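Local coordinates for antifreeze protein (Marinomonas primoryensis, PDB 3P4G) that binds ice, probably through ordered waters held on its surface, by means of a calcium-dependent right-handed beta-helix, at residues D167-V172 against N188-V193; V260-H265 against A318-Y323. All coordinates share one frame; numbering follows the deposited sequence.

Overall arrangement
Both contacts belong to one right-handed beta-helix, and along the chain interaction 1 is complete before interaction 2 begins. Interaction 1 joins two successive coils, pairing the start of strand 171-173 with that of strand 192-194 in the row of short parallel strands and including the loops that lead into them. Interaction 2 lies on the other row, on the outer side of strand 260-263, where the last six residues of the chain fold back against the coil surface after strand 311-314. The centres of interactions 1 and 2 are about 27 Å apart. Between the nearest atoms of interactions 1 and 2 about 15 Å remain, so they do not touch. One contact thus builds the repeating stack, whereas the other lays the C-terminal tail along it.

Interaction 1. Residues D167-V172 against N188-V193; sequences DVSGIV and NASGKV. With MG (magnesium ion), chain T.
The side-chain amide of Asn188 reaches toward the loop of the preceding coil, its plane turned 78° from the carboxylate of Asp167. Chi1 (-77°) sets CG of Asn188 beside the backbone N, and the amide then turns its ND2 to Ser169 OG at 2.8 Å, the hydroxyl oxygen lying close to the amide plane. A second, weak bond runs from ND2 to Asp167 OD2, 3.5 Å away. That same OD2 binds the magnesium ion at 2.1 Å, while water ligands of the metal hydrogen-bond to Asp167 OD1, Asn188 ND2 and Asn188 OD1. Asparagine suits this place because one flat group both donates and accepts, serving as second shell to the ion. Asp167 OD1 also accepts from the backbone N of Thr186, which would limit rotation of the carboxylate.

Ser190, the third residue of the type I turn Asn188-Gly191, reaches back to the other loop: its OG lies between backbone N and carbonyl carbon (chi1 63°) and meets Ser169 O at 2.7 Å on a lone pair. Past the turn the parallel ladder of the beta-helix begins, with Lys192 N bonded to Gly170 O and Val172 N to Lys192 O. Gly191 brings its CA to 3.1 Å from Gly170 O, and a side chain here would run into Val168 O. On one face Val193 CG2 packs against Val172 CB (4.1 Å) and Val168 CG2; on the other, Lys192 leads away to a salt bridge with Glu211.

Interaction 2. Residues V260-H265 against A318-Y323; sequences VLIVEH and ADFADY
Ile262 pushes its terminal methyl, CD1, onto one face of the Tyr323 ring, 3.5 Å from the centroid, a CH-pi contact displaced toward the rim. The nearest ring atom, Tyr323 CE1, is only 3.3 Å from Ile262 CD1. Asp322 CB lies over the opposite face, so the ring is held between the two. An extended chi2 (160°) carries Ile262 CD1 outward from the strand, where it also touches Phe320 CD2 more loosely, at 4.2 Å. Beside it Val260 CG1 meets Phe320 CE2 at 3.7 Å, the two side chains running alongside in opposite senses. Branched residues suit strand 260-263, whose alternate side chains point out of the beta-helix here and make an apolar strip for the tail's two aromatic rings. A type I turn from Phe320 to Tyr323 sets both rings on that strip, and Tyr281 of the next coil meets the Phe320 ring almost parallel. An alanine in place of Tyr323 would probably leave Ile262 CD1 only its looser contact with Phe320 and open a gap there.

Farther along, the fit slackens: Glu264 OE2 comes no nearer than 4.4 Å to Tyr323 O, its charge being paired with Arg241. On the solvent side Asp319 OD1 accepts from Ala321 N in an Asx turn.

Interaction 1. Residues D167-V172 against N188-V193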
loop_
_atom_site.group_PDB
_atom_site.type_symbol
_atom_site.label_atom_id
_atom_site.label_comp_id
_atom_site.label_asym_id
_atom_site.label_seq_id
_atom_site.Cartn_x
_atom_site.Cartn_y
_atom_site.Cartn_z
ATOM N N ASP A 167 1.461 7.361 7.236
ATOM C CA ASP A 167 0.108 7.545 6.650
ATOM C C ASP A 167 0.123 7.347 5.136
ATOM O O ASP A 167 1.186 7.436 4.480
ATOM C CB ASP A 167 -0.376 9.004 6.851
ATOM C CG ASP A 167 -0.551 9.381 8.300
ATOM O OD1 ASP A 167 -0.746 8.510 9.158
ATOM O OD2 ASP A 167 -0.506 10.590 8.585
ATOM N N VAL A 168 -1.058 7.106 4.598
ATOM C CA VAL A 168 -1.240 7.204 3.137
ATOM C C VAL A 168 -2.091 8.449 2.883
ATOM O O VAL A 168 -3.237 8.547 3.339
ATOM C CB VAL A 168 -1.963 5.983 2.570
ATOM C CG1 VAL A 168 -2.237 6.174 1.056
ATOM C CG2 VAL A 168 -1.162 4.667 2.768
ATOM N N SER A 169 -1.531 9.383 2.115
ATOM C CA SER A 169 -2.289 10.569 1.697
ATOM C C SER A 169 -2.425 10.565 0.184
ATOM O O SER A 169 -3.313 11.244 -0.365
ATOM C CB SER A 169 -1.591 11.850 2.161
ATOM O OG SER A 169 -1.700 12.056 3.586
ATOM N N GLY A 170 -1.560 9.831 -0.513
ATOM C CA GLY A 170 -1.671 9.670 -1.960
ATOM C C GLY A 170 -2.488 8.444 -2.365
ATOM O O GLY A 170 -3.330 7.938 -1.581
ATOM N N ILE A 171 -2.310 8.003 -3.611
ATOM C CA ILE A 171 -3.070 6.872 -4.133
ATOM C C ILE A 171 -2.131 5.675 -4.341
ATOM O O ILE A 171 -1.208 5.739 -5.184
ATOM C CB ILE A 171 -3.800 7.242 -5.481
ATOM C CG1 ILE A 171 -4.866 8.313 -5.207
ATOM C CG2 ILE A 171 -4.500 6.019 -6.020
ATOM C CD1 ILE A 171 -5.429 9.006 -6.409
ATOM N N VAL A 172 -2.364 4.612 -3.567
ATOM C CA VAL A 172 -1.622 3.340 -3.683
ATOM C C VAL A 172 -2.445 2.377 -4.553
ATOM O O VAL A 172 -3.645 2.150 -4.291
ATOM C CB VAL A 172 -1.408 2.715 -2.281
ATOM C CG1 VAL A 172 -0.863 1.279 -2.355
ATOM C CG2 VAL A 172 -0.490 3.575 -1.448
ATOM N N ASN A 188 -5.435 8.696 5.150
ATOM C CA ASN A 188 -6.041 10.028 5.250
ATOM C C ASN A 188 -7.214 10.235 4.288
ATOM O O ASN A 188 -7.436 9.446 3.400
ATOM C CB ASN A 188 -4.965 11.103 5.080
ATOM C CG ASN A 188 -4.119 11.294 6.336
ATOM O OD1 ASN A 188 -4.640 11.346 7.465
ATOM N ND2 ASN A 188 -2.809 11.477 6.137
ATOM N N ALA A 189 -7.970 11.304 4.480
ATOM C CA ALA A 189 -9.147 11.527 3.663
ATOM C C ALA A 189 -8.811 11.522 2.182
ATOM O O ALA A 189 -9.636 11.072 1.379
ATOM C CB ALA A 189 -9.881 12.843 4.061
ATOM N N SER A 190 -7.616 12.020 1.813
ATOM C CA SER A 190 -7.237 12.129 0.398
ATOM C C SER A 190 -6.637 10.807 -0.125
ATOM O O SER A 190 -6.443 10.643 -1.358
ATOM C CB SER A 190 -6.213 13.259 0.220
ATOM O OG SER A 190 -5.006 12.942 0.953
ATOM N N GLY A 191 -6.330 9.894 0.799
ATOM C CA GLY A 191 -5.520 8.679 0.481
ATOM C C GLY A 191 -6.413 7.547 0.035
ATOM O O GLY A 191 -7.606 7.465 0.428
ATOM N N LYS A 192 -5.847 6.647 -0.777
ATOM C CA LYS A 192 -6.552 5.452 -1.232
ATOM C C LYS A 192 -5.604 4.290 -1.258
ATOM O O LYS A 192 -4.416 4.457 -1.613
ATOM C CB LYS A 192 -7.102 5.646 -2.637
ATOM C CG LYS A 192 -8.050 6.851 -2.715
ATOM C CD LYS A 192 -8.868 6.842 -4.007
ATOM C CE LYS A 192 -9.521 8.209 -4.217
ATOM N NZ LYS A 192 -10.460 8.583 -3.100
ATOM N N VAL A 193 -6.134 3.091 -0.996
ATOM C CA VAL A 193 -5.346 1.853 -1.212
ATOM C C VAL A 193 -6.250 0.967 -2.029
ATOM O O VAL A 193 -7.304 0.560 -1.551
ATOM C CB VAL A 193 -4.910 1.125 0.067
ATOM C CG1 VAL A 193 -4.247 -0.282 -0.269
ATOM C CG2 VAL A 193 -3.925 1.975 0.840
HETATM MG MG MG T . -1.418 11.342 10.268
HETATM O O HOH W 1 -1.184 9.751 11.406
HETATM O O HOH W 2 -1.620 12.953 8.595
HETATM O O HOH W 3 -3.716 11.245 9.813
HETATM O O HOH W 4 -1.992 12.812 11.646
#

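Interaction 2. Residues V260-H265 against A318-Y323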
loop_
_atom_site.group_PDB
_atom_site.type_symbol
_atom_site.label_atom_id
_atom_site.label_comp_id
_atom_site.label_asym_id
_atom_site.label_seq_id
_atom_site.Cartn_x
_atom_site.Cartn_y
_atom_site.Cartn_z
ATOM N N VAL A 260 -17.722 -11.578 4.380
ATOM C CA VAL A 260 -17.855 -11.527 5.827
ATOM C C VAL A 260 -17.430 -10.137 6.299
ATOM O O VAL A 260 -16.374 -9.613 5.864
ATOM C CB VAL A 260 -16.949 -12.617 6.512
ATOM C CG1 VAL A 260 -16.823 -12.319 8.012
ATOM C CG2 VAL A 260 -17.531 -14.040 6.178
ATOM N N LEU A 261 -18.230 -9.541 7.182
ATOM C CA LEU A 261 -17.835 -8.288 7.843
ATOM C C LEU A 261 -17.847 -8.510 9.351
ATOM O O LEU A 261 -18.847 -8.904 9.936
ATOM C CB LEU A 261 -18.803 -7.154 7.469
ATOM C CG LEU A 261 -18.548 -5.848 8.244
ATOM C CD1 LEU A 261 -17.155 -5.272 7.920
ATOM C CD2 LEU A 261 -19.618 -4.837 7.763
ATOM N N ILE A 262 -16.696 -8.319 9.954
ATOM C CA ILE A 262 -16.563 -8.342 11.408
ATOM C C ILE A 262 -16.357 -6.956 11.937
ATOM O O ILE A 262 -15.398 -6.278 11.583
ATOM C CB ILE A 262 -15.412 -9.259 11.846
ATOM C CG1 ILE A 262 -15.729 -10.691 11.387
ATOM C CG2 ILE A 262 -15.273 -9.323 13.422
ATOM C CD1 ILE A 262 -14.555 -11.491 11.338
ATOM N N VAL A 263 -17.264 -6.551 12.826
ATOM C CA VAL A 263 -17.203 -5.199 13.392
ATOM C C VAL A 263 -17.065 -5.363 14.877
ATOM O O VAL A 263 -17.980 -5.858 15.560
ATOM C CB VAL A 263 -18.403 -4.308 12.912
ATOM C CG1 VAL A 263 -19.574 -5.110 12.616
ATOM C CG2 VAL A 263 -18.764 -3.201 13.833
ATOM N N GLU A 264 -15.927 -4.905 15.406
ATOM C CA GLU A 264 -15.644 -5.181 16.811
ATOM C C GLU A 264 -16.138 -4.088 17.790
ATOM O O GLU A 264 -16.073 -4.280 19.005
ATOM C CB GLU A 264 -14.148 -5.423 17.001
ATOM C CG GLU A 264 -13.607 -6.588 16.183
ATOM C CD GLU A 264 -12.132 -6.900 16.483
ATOM O OE1 GLU A 264 -11.543 -6.291 17.387
ATOM O OE2 GLU A 264 -11.546 -7.779 15.806
ATOM N N HIS A 265 -16.586 -2.941 17.266
ATOM C CA HIS A 265 -16.943 -1.792 18.106
ATOM C C HIS A 265 -18.280 -1.175 17.603
ATOM O O HIS A 265 -19.103 -1.891 16.995
ATOM C CB HIS A 265 -15.719 -0.823 18.142
ATOM C CG HIS A 265 -15.642 -0.024 19.402
ATOM N ND1 HIS A 265 -16.451 1.074 19.639
ATOM C CD2 HIS A 265 -14.927 -0.215 20.537
ATOM C CE1 HIS A 265 -16.210 1.542 20.859
ATOM N NE2 HIS A 265 -15.257 0.807 21.404
ATOM N N ALA A 318 -21.315 -18.297 10.919
ATOM C CA ALA A 318 -20.261 -19.058 11.587
ATOM C C ALA A 318 -20.068 -18.596 13.032
ATOM O O ALA A 318 -20.524 -17.536 13.423
ATOM C CB ALA A 318 -18.913 -18.941 10.831
ATOM N N ASP A 319 -19.350 -19.384 13.811
ATOM C CA ASP A 319 -19.192 -19.025 15.229
ATOM C C ASP A 319 -18.263 -17.822 15.468
ATOM O O ASP A 319 -18.396 -17.143 16.488
ATOM C CB ASP A 319 -18.849 -20.233 16.131
ATOM C CG ASP A 319 -17.475 -20.840 15.861
ATOM O OD1 ASP A 319 -16.600 -20.287 15.132
ATOM O OD2 ASP A 319 -17.272 -21.952 16.397
ATOM N N PHE A 320 -17.334 -17.578 14.535
ATOM C CA PHE A 320 -16.335 -16.484 14.631
ATOM C C PHE A 320 -15.607 -16.479 15.976
ATOM O O PHE A 320 -15.442 -15.417 16.588
ATOM C CB PHE A 320 -16.967 -15.097 14.407
ATOM C CG PHE A 320 -17.638 -14.937 13.090
ATOM C CD1 PHE A 320 -19.014 -14.808 13.014
ATOM C CD2 PHE A 320 -16.896 -14.891 11.921
ATOM C CE1 PHE A 320 -19.647 -14.632 11.794
ATOM C CE2 PHE A 320 -17.537 -14.757 10.691
ATOM C CZ PHE A 320 -18.910 -14.622 10.636
ATOM N N ALA A 321 -15.169 -17.662 16.416
ATOM C CA ALA A 321 -14.586 -17.851 17.761
ATOM C C ALA A 321 -13.222 -17.136 17.952
ATOM O O ALA A 321 -12.762 -16.932 19.089
ATOM C CB ALA A 321 -14.475 -19.335 18.072
ATOM N N ASP A 322 -12.615 -16.717 16.835
ATOM C CA ASP A 322 -11.268 -16.103 16.804
ATOM C C ASP A 322 -11.190 -14.636 17.233
ATOM O O ASP A 322 -10.077 -14.090 17.393
ATOM C CB ASP A 322 -10.698 -16.172 15.389
ATOM C CG ASP A 322 -10.996 -17.490 14.714
ATOM O OD1 ASP A 322 -10.131 -18.399 14.816
ATOM O OD2 ASP A 322 -12.114 -17.612 14.132
ATOM N N TYR A 323 -12.347 -13.992 17.396
ATOM C CA TYR A 323 -12.387 -12.530 17.363
ATOM C C TYR A 323 -12.770 -11.856 18.671
ATOM O O TYR A 323 -12.330 -10.730 18.923
ATOM C CB TYR A 323 -13.257 -12.049 16.205
ATOM C CG TYR A 323 -12.767 -12.539 14.838
ATOM C CD1 TYR A 323 -13.440 -13.555 14.149
ATOM C CD2 TYR A 323 -11.624 -11.988 14.247
ATOM C CE1 TYR A 323 -12.993 -14.011 12.879
ATOM C CE2 TYR A 323 -11.160 -12.441 13.003
ATOM C CZ TYR A 323 -11.854 -13.449 12.319
ATOM O OH TYR A 323 -11.405 -13.866 11.072
#